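Local coordinates for PAN2-PAN3 deadenylation complex catalytic subunit pan2 (Neurospora crassa, PDB 4CZW), which probably shortens the poly(A) tails of mRNA as the exonuclease subunit of the PAN2-PAN3 complex, represented here by its protease-like and nuclease domains, at residues A[423-428]-A[491-496]; A[441-446]-A[606-611]; A[474-479]-A[602-607]; A[549-554]-A[567-572]. One frame throughout, in Å; residues are numbered along the deposited sequence.

Contact 1. Residues A[423-428]-A[491-496]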
loop_
_atom_site.group_PDB
_atom_site.type_symbol
_atom_site.label_atom_id
_atom_site.label_comp_id
_atom_site.label_asym_id
_atom_site.label_seq_id
_atom_site.Cartn_x
_atom_site.Cartn_y
_atom_site.Cartn_z
ATOM N N LEU A 423 -28.803 -0.268 -23.627
ATOM C CA LEU A 423 -29.694 -0.490 -22.495
ATOM C C LEU A 423 -28.905 -0.554 -21.189
ATOM O O LEU A 423 -28.214 -1.537 -20.918
ATOM C CB LEU A 423 -30.499 -1.775 -22.691
ATOM C CG LEU A 423 -31.546 -2.099 -21.623
ATOM C CD1 LEU A 423 -32.616 -1.021 -21.574
ATOM C CD2 LEU A 423 -32.166 -3.465 -21.875
ATOM N N LYS A 424 -29.012 0.499 -20.386
ATOM C CA LYS A 424 -28.268 0.586 -19.134
ATOM C C LYS A 424 -29.199 0.682 -17.929
ATOM O O LYS A 424 -30.328 1.157 -18.041
ATOM C CB LYS A 424 -27.325 1.792 -19.158
ATOM C CG LYS A 424 -26.402 1.843 -20.363
ATOM C CD LYS A 424 -25.527 3.087 -20.330
ATOM C CE LYS A 424 -24.589 3.140 -21.526
ATOM N NZ LYS A 424 -25.331 3.175 -22.816
ATOM N N THR A 425 -28.715 0.227 -16.778
ATOM C CA THR A 425 -29.473 0.325 -15.537
ATOM C C THR A 425 -28.971 1.495 -14.699
ATOM O O THR A 425 -29.241 1.574 -13.501
ATOM C CB THR A 425 -29.381 -0.969 -14.710
ATOM O OG1 THR A 425 -28.006 -1.283 -14.463
ATOM C CG2 THR A 425 -30.035 -2.123 -15.453
ATOM N N TYR A 426 -28.238 2.401 -15.338
ATOM C CA TYR A 426 -27.682 3.559 -14.650
ATOM C C TYR A 426 -27.638 4.780 -15.559
ATOM O O TYR A 426 -27.644 4.658 -16.784
ATOM C CB TYR A 426 -26.276 3.247 -14.126
ATOM C CG TYR A 426 -25.270 2.922 -15.211
ATOM C CD1 TYR A 426 -25.126 1.625 -15.685
ATOM C CD2 TYR A 426 -24.460 3.911 -15.757
ATOM C CE1 TYR A 426 -24.209 1.321 -16.673
ATOM C CE2 TYR A 426 -23.541 3.618 -16.748
ATOM C CZ TYR A 426 -23.419 2.321 -17.201
ATOM O OH TYR A 426 -22.504 2.025 -18.185
ATOM N N GLU A 427 -27.596 5.958 -14.947
ATOM C CA GLU A 427 -27.451 7.206 -15.684
ATOM C C GLU A 427 -26.263 7.988 -15.137
ATOM O O GLU A 427 -26.322 8.524 -14.031
ATOM C CB GLU A 427 -28.730 8.041 -15.600
ATOM C CG GLU A 427 -29.960 7.344 -16.158
ATOM C CD GLU A 427 -31.202 8.212 -16.095
ATOM O OE1 GLU A 427 -31.068 9.430 -15.851
ATOM O OE2 GLU A 427 -32.314 7.675 -16.287
ATOM N N LEU A 428 -25.189 8.040 -15.921
ATOM C CA LEU A 428 -23.933 8.654 -15.497
ATOM C C LEU A 428 -24.097 10.093 -15.023
ATOM O O LEU A 428 -25.020 10.796 -15.438
ATOM C CB LEU A 428 -22.914 8.608 -16.637
ATOM C CG LEU A 428 -22.402 7.229 -17.052
ATOM C CD1 LEU A 428 -21.485 7.345 -18.257
ATOM C CD2 LEU A 428 -21.682 6.557 -15.893
ATOM N N PHE A 491 -25.951 6.075 -10.769
ATOM C CA PHE A 491 -24.995 6.631 -11.720
ATOM C C PHE A 491 -23.792 5.703 -11.853
ATOM O O PHE A 491 -22.934 5.898 -12.713
ATOM C CB PHE A 491 -24.557 8.039 -11.301
ATOM C CG PHE A 491 -23.864 8.100 -9.968
ATOM C CD1 PHE A 491 -24.591 8.216 -8.795
ATOM C CD2 PHE A 491 -22.481 8.063 -9.892
ATOM C CE1 PHE A 491 -23.951 8.281 -7.571
ATOM C CE2 PHE A 491 -21.837 8.128 -8.673
ATOM C CZ PHE A 491 -22.572 8.239 -7.512
ATOM N N ILE A 492 -23.741 4.692 -10.991
ATOM C CA ILE A 492 -22.743 3.635 -11.094
ATOM C C ILE A 492 -23.397 2.277 -10.874
ATOM O O ILE A 492 -24.032 2.045 -9.847
ATOM C CB ILE A 492 -21.600 3.804 -10.072
ATOM C CG1 ILE A 492 -20.788 5.064 -10.369
ATOM C CG2 ILE A 492 -20.685 2.589 -10.092
ATOM C CD1 ILE A 492 -19.652 5.296 -9.396
ATOM N N ASP A 493 -23.248 1.386 -11.847
ATOM C CA ASP A 493 -23.718 0.013 -11.709
ATOM C C ASP A 493 -22.762 -0.920 -12.439
ATOM O O ASP A 493 -23.114 -1.524 -13.453
ATOM C CB ASP A 493 -25.143 -0.140 -12.246
ATOM C CG ASP A 493 -25.752 -1.488 -11.909
ATOM O OD1 ASP A 493 -25.362 -2.079 -10.878
ATOM O OD2 ASP A 493 -26.621 -1.959 -12.673
ATOM N N ASP A 494 -21.547 -1.027 -11.915
ATOM C CA ASP A 494 -20.493 -1.789 -12.569
ATOM C C ASP A 494 -20.475 -3.254 -12.152
ATOM O O ASP A 494 -20.540 -3.576 -10.965
ATOM C CB ASP A 494 -19.128 -1.163 -12.277
ATOM C CG ASP A 494 -19.008 0.250 -12.809
ATOM O OD1 ASP A 494 -19.718 0.582 -13.781
ATOM O OD2 ASP A 494 -18.200 1.026 -12.258
ATOM N N TYR A 495 -20.392 -4.135 -13.142
ATOM C CA TYR A 495 -20.124 -5.544 -12.898
ATOM C C TYR A 495 -18.633 -5.783 -13.097
ATOM O O TYR A 495 -18.009 -5.159 -13.957
ATOM C CB TYR A 495 -20.956 -6.432 -13.825
ATOM C CG TYR A 495 -22.417 -6.527 -13.441
ATOM C CD1 TYR A 495 -23.252 -5.419 -13.523
ATOM C CD2 TYR A 495 -22.963 -7.727 -13.005
ATOM C CE1 TYR A 495 -24.588 -5.504 -13.181
ATOM C CE2 TYR A 495 -24.298 -7.821 -12.659
ATOM C CZ TYR A 495 -25.105 -6.707 -12.749
ATOM O OH TYR A 495 -26.434 -6.793 -12.405
ATOM N N ILE A 496 -18.058 -6.679 -12.302
ATOM C CA ILE A 496 -16.608 -6.840 -12.283
ATOM C C ILE A 496 -16.127 -8.038 -13.090
ATOM O O ILE A 496 -16.519 -9.174 -12.828
ATOM C CB ILE A 496 -16.087 -6.984 -10.842
ATOM C CG1 ILE A 496 -16.637 -5.859 -9.963
ATOM C CG2 ILE A 496 -14.565 -6.999 -10.824
ATOM C CD1 ILE A 496 -16.337 -4.479 -10.491
#
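In strand 490-496 of the nuclease sheet a classic beta bulge sets Phe491 and Ile492 opposite the single residue Val479. Loop 423-428 packs against this strand from the bulge to Asp493. At one end Thr425 OG1 donates to Asp493 OD2 at 2.4 Å, on the anti lone pair of that oxygen. Asp493 CB points toward the loop, and CG lies anti to the backbone N (chi1 -170°), so that OD2 meets Thr425. The other oxygen, Asp493 OD1, is held by Arg476 and Ser478 of the adjacent strand. Asp493 CB and Phe491 O meet the Tyr426 ring obliquely. Tyr426 CD1 is 3.9 Å from Asp493 CB, and Tyr426 CD2 is 3.9 Å from Phe491 O. Lys424 CB lies over one face of this ring, near the rim, and Leu428 CG sits at its edge, in plane. Leu428 also brings CD2 to 3.5 Å from Phe491 O. At the bulge Phe491 CA makes a CA-H...O contact of 3.3 Å with Glu427 O, which also accepts from Arg481. The Glu427 carboxylate forms a salt bridge with Arg486. The contact thus lays an irregular loop along a bulged strand of the RNase H-like sheet characteristic of this exonuclease family.

Contact 2. Residues A[441-446]-A[606-611]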
loop_
_atom_site.group_PDB
_atom_site.type_symbol
_atom_site.label_atom_id
_atom_site.label_comp_id
_atom_site.label_asym_id
_atom_site.label_seq_id
_atom_site.Cartn_x
_atom_site.Cartn_y
_atom_site.Cartn_z
ATOM N N VAL A 441 -24.359 13.299 -0.933
ATOM C CA VAL A 441 -24.649 12.013 -0.312
ATOM C C VAL A 441 -24.942 10.966 -1.382
ATOM O O VAL A 441 -25.744 11.202 -2.285
ATOM C CB VAL A 441 -25.848 12.105 0.655
ATOM C CG1 VAL A 441 -26.177 10.735 1.230
ATOM C CG2 VAL A 441 -25.562 13.105 1.767
ATOM N N ILE A 442 -24.286 9.815 -1.284
ATOM C CA ILE A 442 -24.496 8.741 -2.247
ATOM C C ILE A 442 -24.854 7.427 -1.553
ATOM O O ILE A 442 -24.282 7.081 -0.519
ATOM C CB ILE A 442 -23.251 8.527 -3.137
ATOM C CG1 ILE A 442 -22.005 8.295 -2.280
ATOM C CG2 ILE A 442 -23.039 9.723 -4.054
ATOM C CD1 ILE A 442 -20.744 8.082 -3.086
ATOM N N ALA A 443 -25.815 6.707 -2.125
ATOM C CA ALA A 443 -26.221 5.409 -1.599
ATOM C C ALA A 443 -25.502 4.291 -2.344
ATOM O O ALA A 443 -25.486 4.269 -3.574
ATOM C CB ALA A 443 -27.728 5.238 -1.699
ATOM N N ILE A 444 -24.912 3.361 -1.600
ATOM C CA ILE A 444 -24.091 2.319 -2.206
ATOM C C ILE A 444 -24.370 0.929 -1.625
ATOM O O ILE A 444 -24.588 0.776 -0.422
ATOM C CB ILE A 444 -22.583 2.651 -2.054
ATOM C CG1 ILE A 444 -21.714 1.585 -2.726
ATOM C CG2 ILE A 444 -22.209 2.822 -0.585
ATOM C CD1 ILE A 444 -20.230 1.860 -2.639
ATOM N N ASP A 445 -24.382 -0.073 -2.499
ATOM C CA ASP A 445 -24.495 -1.469 -2.089
ATOM C C ASP A 445 -23.783 -2.364 -3.101
ATOM O O ASP A 445 -23.700 -2.028 -4.282
ATOM C CB ASP A 445 -25.961 -1.883 -1.950
ATOM C CG ASP A 445 -26.118 -3.292 -1.415
ATOM O OD1 ASP A 445 -25.365 -3.666 -0.492
ATOM O OD2 ASP A 445 -26.987 -4.031 -1.924
ATOM N N THR A 446 -23.264 -3.498 -2.639
ATOM C CA THR A 446 -22.512 -4.397 -3.510
ATOM C C THR A 446 -23.016 -5.837 -3.439
ATOM O O THR A 446 -23.819 -6.185 -2.574
ATOM C CB THR A 446 -21.008 -4.389 -3.162
ATOM O OG1 THR A 446 -20.815 -4.926 -1.848
ATOM C CG2 THR A 446 -20.445 -2.975 -3.221
ATOM N N GLU A 606 -31.596 -1.651 -5.838
ATOM C CA GLU A 606 -32.799 -1.628 -5.011
ATOM C C GLU A 606 -32.457 -1.509 -3.529
ATOM O O GLU A 606 -33.050 -0.703 -2.810
ATOM C CB GLU A 606 -33.640 -2.883 -5.250
ATOM C CG GLU A 606 -34.235 -2.989 -6.645
ATOM C CD GLU A 606 -35.100 -4.224 -6.812
ATOM O OE1 GLU A 606 -35.205 -5.012 -5.848
ATOM O OE2 GLU A 606 -35.675 -4.406 -7.905
ATOM N N ASP A 607 -31.500 -2.315 -3.079
ATOM C CA ASP A 607 -31.077 -2.306 -1.682
ATOM C C ASP A 607 -30.450 -0.970 -1.294
ATOM O O ASP A 607 -30.528 -0.550 -0.140
ATOM C CB ASP A 607 -30.092 -3.445 -1.414
ATOM C CG ASP A 607 -30.755 -4.809 -1.433
ATOM O OD1 ASP A 607 -31.860 -4.930 -2.003
ATOM O OD2 ASP A 607 -30.169 -5.762 -0.878
ATOM N N ALA A 608 -29.827 -0.308 -2.263
ATOM C CA ALA A 608 -29.254 1.013 -2.033
ATOM C C ALA A 608 -30.365 2.045 -1.890
ATOM O O ALA A 608 -30.313 2.914 -1.019
ATOM C CB ALA A 608 -28.312 1.392 -3.162
ATOM N N GLN A 609 -31.369 1.940 -2.756
ATOM C CA GLN A 609 -32.533 2.817 -2.705
ATOM C C GLN A 609 -33.325 2.601 -1.422
ATOM O O GLN A 609 -33.875 3.545 -0.856
ATOM C CB GLN A 609 -33.430 2.585 -3.922
ATOM C CG GLN A 609 -32.824 3.032 -5.241
ATOM C CD GLN A 609 -33.609 2.535 -6.439
ATOM O OE1 GLN A 609 -34.230 1.473 -6.390
ATOM N NE2 GLN A 609 -33.585 3.302 -7.521
ATOM N N THR A 610 -33.380 1.350 -0.972
ATOM C CA THR A 610 -34.085 0.999 0.257
ATOM C C THR A 610 -33.457 1.684 1.465
ATOM O O THR A 610 -34.155 2.276 2.290
ATOM C CB THR A 610 -34.091 -0.524 0.488
ATOM O OG1 THR A 610 -34.762 -1.173 -0.600
ATOM C CG2 THR A 610 -34.798 -0.866 1.790
ATOM N N ALA A 611 -32.133 1.600 1.560
ATOM C CA ALA A 611 -31.395 2.224 2.652
ATOM C C ALA A 611 -31.573 3.738 2.636
ATOM O O ALA A 611 -31.670 4.371 3.687
ATOM C CB ALA A 611 -29.920 1.862 2.569
#
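Glu606 O is the best-held polar atom, gripped twice by Thr610 one helical turn later. Thr610 N donates to Glu606 O at 2.8 Å, the regular helix bond. Thr610 OG1 donates to the same Glu606 O at 2.8 Å, from 44° above the carbonyl plane. No hydrogen bond crosses between strand and helix. Two alanines let them come close: Ala443 CB lies 4.2 Å from Ala608 CB and 3.5 Å from Ala608 O. Beyond them two acids meet obliquely, the carboxylate planes only 17° apart and so nearly parallel. Asp445 OD2 touches Asp607 CB at 3.2 Å, and its distance to Asp607 OD2 is 3.8 Å. Both residues probably bind the catalytic divalent metal, together with Glu447 and Asp554, as in related exonucleases. Such crowding of like charge would probably raise the affinity of one carboxylate for a proton, and a bound divalent cation would probably relieve it. The axes of 441-446 and 606-611 approach to 6.9 Å at 137°. Strand 441-451 runs between strands 471-481 and 545-548. Helix 604-623 covers the sheet on the side of Ala443 and Asp445, while Ile444 points away from it and meets Leu551 of helix 551-558.

Contact 3. Residues A[474-479]-A[602-607]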
loop_
_atom_site.group_PDB
_atom_site.type_symbol
_atom_site.label_atom_id
_atom_site.label_comp_id
_atom_site.label_asym_id
_atom_site.label_seq_id
_atom_site.Cartn_x
_atom_site.Cartn_y
_atom_site.Cartn_z
ATOM N N ILE A 474 -15.919 -8.527 -4.896
ATOM C CA ILE A 474 -16.966 -7.702 -5.482
ATOM C C ILE A 474 -17.290 -8.158 -6.899
ATOM O O ILE A 474 -16.410 -8.218 -7.758
ATOM C CB ILE A 474 -16.567 -6.215 -5.509
ATOM C CG1 ILE A 474 -16.211 -5.731 -4.103
ATOM C CG2 ILE A 474 -17.688 -5.372 -6.099
ATOM C CD1 ILE A 474 -17.350 -5.845 -3.117
ATOM N N ALA A 475 -18.555 -8.488 -7.135
ATOM C CA ALA A 475 -19.007 -8.897 -8.459
ATOM C C ALA A 475 -19.863 -7.805 -9.087
ATOM O O ALA A 475 -20.012 -7.739 -10.306
ATOM C CB ALA A 475 -19.782 -10.200 -8.380
ATOM N N ARG A 476 -20.420 -6.949 -8.237
ATOM C CA ARG A 476 -21.254 -5.844 -8.689
ATOM C C ARG A 476 -21.237 -4.711 -7.668
ATOM O O ARG A 476 -21.343 -4.948 -6.465
ATOM C CB ARG A 476 -22.689 -6.313 -8.935
ATOM C CG ARG A 476 -23.629 -5.217 -9.406
ATOM C CD ARG A 476 -25.067 -5.703 -9.456
ATOM N NE ARG A 476 -25.987 -4.641 -9.854
ATOM C CZ ARG A 476 -27.309 -4.768 -9.878
ATOM N NH1 ARG A 476 -27.873 -5.915 -9.525
ATOM N NH2 ARG A 476 -28.069 -3.748 -10.253
ATOM N N ALA A 477 -21.099 -3.483 -8.151
ATOM C CA ALA A 477 -21.088 -2.315 -7.279
ATOM C C ALA A 477 -22.064 -1.257 -7.779
ATOM O O ALA A 477 -21.901 -0.716 -8.872
ATOM C CB ALA A 477 -19.685 -1.741 -7.179
ATOM N N SER A 478 -23.081 -0.967 -6.973
ATOM C CA SER A 478 -24.096 0.009 -7.350
ATOM C C SER A 478 -24.046 1.244 -6.460
ATOM O O SER A 478 -24.165 1.146 -5.240
ATOM C CB SER A 478 -25.491 -0.620 -7.286
ATOM O OG SER A 478 -25.577 -1.758 -8.124
ATOM N N VAL A 479 -23.866 2.408 -7.077
ATOM C CA VAL A 479 -23.897 3.667 -6.344
ATOM C C VAL A 479 -25.037 4.536 -6.866
ATOM O O VAL A 479 -25.211 4.690 -8.076
ATOM C CB VAL A 479 -22.566 4.429 -6.451
ATOM C CG1 VAL A 479 -22.507 5.521 -5.397
ATOM C CG2 VAL A 479 -21.397 3.476 -6.279
ATOM N N HIS A 602 -31.772 -10.541 -4.636
ATOM C CA HIS A 602 -31.255 -9.246 -4.206
ATOM C C HIS A 602 -30.623 -8.446 -5.342
ATOM O O HIS A 602 -29.799 -8.958 -6.100
ATOM C CB HIS A 602 -30.238 -9.434 -3.078
ATOM C CG HIS A 602 -30.832 -9.967 -1.811
ATOM N ND1 HIS A 602 -31.172 -11.292 -1.648
ATOM C CD2 HIS A 602 -31.154 -9.350 -0.650
ATOM C CE1 HIS A 602 -31.674 -11.471 -0.439
ATOM N NE2 HIS A 602 -31.674 -10.308 0.187
ATOM N N ASP A 603 -31.029 -7.185 -5.453
ATOM C CA ASP A 603 -30.458 -6.262 -6.424
ATOM C C ASP A 603 -29.803 -5.096 -5.687
ATOM O O ASP A 603 -30.428 -4.463 -4.835
ATOM C CB ASP A 603 -31.531 -5.759 -7.391
ATOM C CG ASP A 603 -30.977 -4.821 -8.444
ATOM O OD1 ASP A 603 -30.550 -5.306 -9.512
ATOM O OD2 ASP A 603 -30.971 -3.596 -8.202
ATOM N N SER A 604 -28.545 -4.819 -6.017
ATOM C CA SER A 604 -27.756 -3.835 -5.283
ATOM C C SER A 604 -28.286 -2.408 -5.432
ATOM O O SER A 604 -28.107 -1.581 -4.539
ATOM C CB SER A 604 -26.294 -3.896 -5.728
ATOM O OG SER A 604 -26.184 -3.764 -7.134
ATOM N N ILE A 605 -28.934 -2.121 -6.557
ATOM C CA ILE A 605 -29.522 -0.802 -6.769
ATOM C C ILE A 605 -30.753 -0.624 -5.883
ATOM O O ILE A 605 -30.929 0.418 -5.250
ATOM C CB ILE A 605 -29.911 -0.578 -8.245
ATOM C CG1 ILE A 605 -28.672 -0.637 -9.139
ATOM C CG2 ILE A 605 -30.624 0.756 -8.416
ATOM C CD1 ILE A 605 -28.962 -0.377 -10.602
ATOM N N GLU A 606 -31.596 -1.651 -5.838
ATOM C CA GLU A 606 -32.799 -1.628 -5.011
ATOM C C GLU A 606 -32.457 -1.509 -3.529
ATOM O O GLU A 606 -33.050 -0.703 -2.810
ATOM C CB GLU A 606 -33.640 -2.883 -5.250
ATOM C CG GLU A 606 -34.235 -2.989 -6.645
ATOM C CD GLU A 606 -35.100 -4.224 -6.812
ATOM O OE1 GLU A 606 -35.205 -5.012 -5.848
ATOM O OE2 GLU A 606 -35.675 -4.406 -7.905
ATOM N N ASP A 607 -31.500 -2.315 -3.079
ATOM C CA ASP A 607 -31.077 -2.306 -1.682
ATOM C C ASP A 607 -30.450 -0.970 -1.294
ATOM O O ASP A 607 -30.528 -0.550 -0.140
ATOM C CB ASP A 607 -30.092 -3.445 -1.414
ATOM C CG ASP A 607 -30.755 -4.809 -1.433
ATOM O OD1 ASP A 607 -31.860 -4.930 -2.003
ATOM O OD2 ASP A 607 -30.169 -5.762 -0.878
#
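Arg476 leaves its strand with CG anti to the backbone N (chi1 180°) and stays extended as far as NE. From CB the chain runs past Ser604: Arg476 CG comes within 3.7 Å of Ser604 OG, and Arg476 CD within 3.2 Å. That hydroxyl then lies over one face of the guanidinium and is not bonded to NE, whose partner is Asp493. At the tip Arg476 NH1 donates to Asp603 OD1 at 2.7 Å and Arg476 NH2 to the same OD1 at 3.0 Å. This salt bridge is in the guanidinium plane but meets the carboxylate from above, the two planes being 72° apart. Arg476 NH2 also lies 3.4 Å from Ile605 CG1. Ser478 OG and Ser604 OG share a hydrogen bond of 2.3 Å in which either may be the donor. Asp603 is the N-cap of helix 604-623: its OD2 accepts from Glu606 N at 3.1 Å and weakly from Ile605 N. A methionine here would lose the charged grip on Asp603 and would probably leave the helix start less firmly tied to the strand. The whole is an N-capped helix tied to the sheet by an arginine, beside the probable metal site that includes Asp607.

Contact 4. Residues A[549-554]-A[567-572]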
loop_
_atom_site.group_PDB
_atom_site.type_symbol
_atom_site.label_atom_id
_atom_site.label_comp_id
_atom_site.label_asym_id
_atom_site.label_seq_id
_atom_site.Cartn_x
_atom_site.Cartn_y
_atom_site.Cartn_z
ATOM N N HIS A 549 -26.448 0.085 4.230
ATOM C CA HIS A 549 -26.812 -0.748 5.370
ATOM C C HIS A 549 -25.732 -1.790 5.640
ATOM O O HIS A 549 -25.496 -2.675 4.818
ATOM C CB HIS A 549 -28.157 -1.432 5.126
ATOM C CG HIS A 549 -28.753 -2.051 6.353
ATOM N ND1 HIS A 549 -29.529 -1.340 7.243
ATOM C CD2 HIS A 549 -28.685 -3.313 6.838
ATOM C CE1 HIS A 549 -29.916 -2.137 8.221
ATOM N NE2 HIS A 549 -29.417 -3.339 8.001
ATOM N N GLY A 550 -25.081 -1.680 6.794
ATOM C CA GLY A 550 -23.999 -2.579 7.153
ATOM C C GLY A 550 -22.829 -2.462 6.195
ATOM O O GLY A 550 -22.337 -3.463 5.673
ATOM N N LEU A 551 -22.380 -1.232 5.972
ATOM C CA LEU A 551 -21.350 -0.946 4.976
ATOM C C LEU A 551 -19.963 -1.457 5.358
ATOM O O LEU A 551 -19.059 -1.477 4.523
ATOM C CB LEU A 551 -21.280 0.561 4.716
ATOM C CG LEU A 551 -22.450 1.174 3.944
ATOM C CD1 LEU A 551 -22.238 2.666 3.754
ATOM C CD2 LEU A 551 -22.627 0.481 2.602
ATOM N N SER A 552 -19.793 -1.868 6.611
ATOM C CA SER A 552 -18.495 -2.342 7.084
ATOM C C SER A 552 -18.065 -3.608 6.349
ATOM O O SER A 552 -16.877 -3.829 6.119
ATOM C CB SER A 552 -18.527 -2.600 8.592
ATOM O OG SER A 552 -19.342 -3.716 8.904
ATOM N N GLN A 553 -19.039 -4.434 5.981
ATOM C CA GLN A 553 -18.758 -5.664 5.254
ATOM C C GLN A 553 -18.448 -5.362 3.792
ATOM O O GLN A 553 -17.582 -5.993 3.186
ATOM C CB GLN A 553 -19.937 -6.634 5.361
ATOM C CG GLN A 553 -19.664 -8.015 4.790
ATOM C CD GLN A 553 -20.826 -8.969 4.991
ATOM O OE1 GLN A 553 -21.902 -8.570 5.436
ATOM N NE2 GLN A 553 -20.612 -10.238 4.664
ATOM N N ASP A 554 -19.164 -4.390 3.232
ATOM C CA ASP A 554 -18.939 -3.966 1.855
ATOM C C ASP A 554 -17.538 -3.393 1.684
ATOM O O ASP A 554 -16.771 -3.853 0.839
ATOM C CB ASP A 554 -19.984 -2.929 1.434
ATOM C CG ASP A 554 -21.392 -3.492 1.413
ATOM O OD1 ASP A 554 -22.048 -3.502 2.475
ATOM O OD2 ASP A 554 -21.846 -3.918 0.330
ATOM N N VAL A 567 -19.629 8.286 6.484
ATOM C CA VAL A 567 -20.422 7.063 6.490
ATOM C C VAL A 567 -21.778 7.264 7.159
ATOM O O VAL A 567 -21.855 7.620 8.336
ATOM C CB VAL A 567 -19.686 5.916 7.209
ATOM C CG1 VAL A 567 -20.579 4.685 7.294
ATOM C CG2 VAL A 567 -18.384 5.591 6.499
ATOM N N ILE A 568 -22.844 7.039 6.399
ATOM C CA ILE A 568 -24.192 7.034 6.951
ATOM C C ILE A 568 -24.752 5.619 6.879
ATOM O O ILE A 568 -25.222 5.178 5.831
ATOM C CB ILE A 568 -25.125 8.005 6.204
ATOM C CG1 ILE A 568 -24.563 9.427 6.255
ATOM C CG2 ILE A 568 -26.522 7.969 6.802
ATOM C CD1 ILE A 568 -25.438 10.455 5.573
ATOM N N ASP A 569 -24.687 4.905 7.998
ATOM C CA ASP A 569 -25.090 3.505 8.032
ATOM C C ASP A 569 -26.418 3.330 8.763
ATOM O O ASP A 569 -26.534 3.648 9.946
ATOM C CB ASP A 569 -24.000 2.658 8.696
ATOM C CG ASP A 569 -24.105 1.185 8.344
ATOM O OD1 ASP A 569 -25.233 0.651 8.310
ATOM O OD2 ASP A 569 -23.052 0.560 8.096
ATOM N N THR A 570 -27.413 2.813 8.049
ATOM C CA THR A 570 -28.749 2.630 8.605
ATOM C C THR A 570 -28.796 1.507 9.640
ATOM O O THR A 570 -29.674 1.489 10.502
ATOM C CB THR A 570 -29.781 2.333 7.499
ATOM O OG1 THR A 570 -29.362 1.190 6.744
ATOM C CG2 THR A 570 -29.919 3.526 6.567
ATOM N N SER A 571 -27.852 0.574 9.553
ATOM C CA SER A 571 -27.786 -0.524 10.511
ATOM C C SER A 571 -27.314 -0.014 11.866
ATOM O O SER A 571 -27.636 -0.588 12.904
ATOM C CB SER A 571 -26.853 -1.631 10.014
ATOM O OG SER A 571 -25.498 -1.217 10.066
ATOM N N ILE A 572 -26.547 1.070 11.839
ATOM C CA ILE A 572 -26.042 1.701 13.052
ATOM C C ILE A 572 -27.068 2.683 13.609
ATOM O O ILE A 572 -27.259 2.781 14.822
ATOM C CB ILE A 572 -24.714 2.439 12.786
ATOM C CG1 ILE A 572 -23.652 1.459 12.280
ATOM C CG2 ILE A 572 -24.229 3.158 14.036
ATOM C CD1 ILE A 572 -22.324 2.111 11.962
HETATM O O HOH W 1 -21.231 -0.924 9.402
#
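The imidazole of His549 has Ser571 CB over one face, 3.7 Å from the ring centroid, a CH-pi contact. At its edge, in plane, is Thr570 OG1, which shares a hydrogen bond of 2.6 Å with His549 ND1; either may be the donor. Leu585 and Leu588 of helix 585-592 also touch this side chain. The second flat group is the carboxylate of Asp569. Its OD1 takes three donors. Gly550 N reaches Asp569 OD1 at 2.8 Å on the syn lone pair. Ser571 N uses the anti lone pair, and Ser571 OG comes from above the plane, 2.6 Å from Asp569 OD1. On the other oxygen, Leu551 N lies 2.9 Å from Asp569 OD2, 33° out of the carboxylate plane. A water also donates to OD2 and accepts from Ser552 N. The site lies within the beta-alpha-beta unit of strand 545-548, helix 551-558 and strand 567-569. Asp569 is the N-cap of helix 570-573 and also meets the start of helix 551-558, so the N-terminal ends of both helices would probably favour its ionised form. An alanine here would remove all these acceptors and would probably unsettle the first turns of both helices. Beside the polar site, Leu551 CD1 packs on Val567 CG1 at 4.4 Å. Farther along the helix, Asp554 OD2, of a predicted metal ligand, is hydrogen-bonded to Thr446 OG1.

All four contacts reach the same nuclease sheet. Contacts 2 and 3 are buried, share Glu606 and Asp607, and seat helix 604-623 on the neighbouring strands 441-451 and 471-481. Contacts 1 and 4 are partly buried and lie about 22 Å apart between centres. Chemistry follows place. Contact 2 is alanine packing beside crowded acids, while contact 3 is charged and hydroxyl-rich. Contact 1 joins loop to strand with a single hydrogen bond, and contact 4 gathers backbone N-H groups around one carboxylate. Strands 471-481 and 490-496 are sheet neighbours, so contacts 1 and 3 touch. Asp445, Asp554 and Asp607, probable metal ligands, place contacts 2, 3 and 4 around the likely active site.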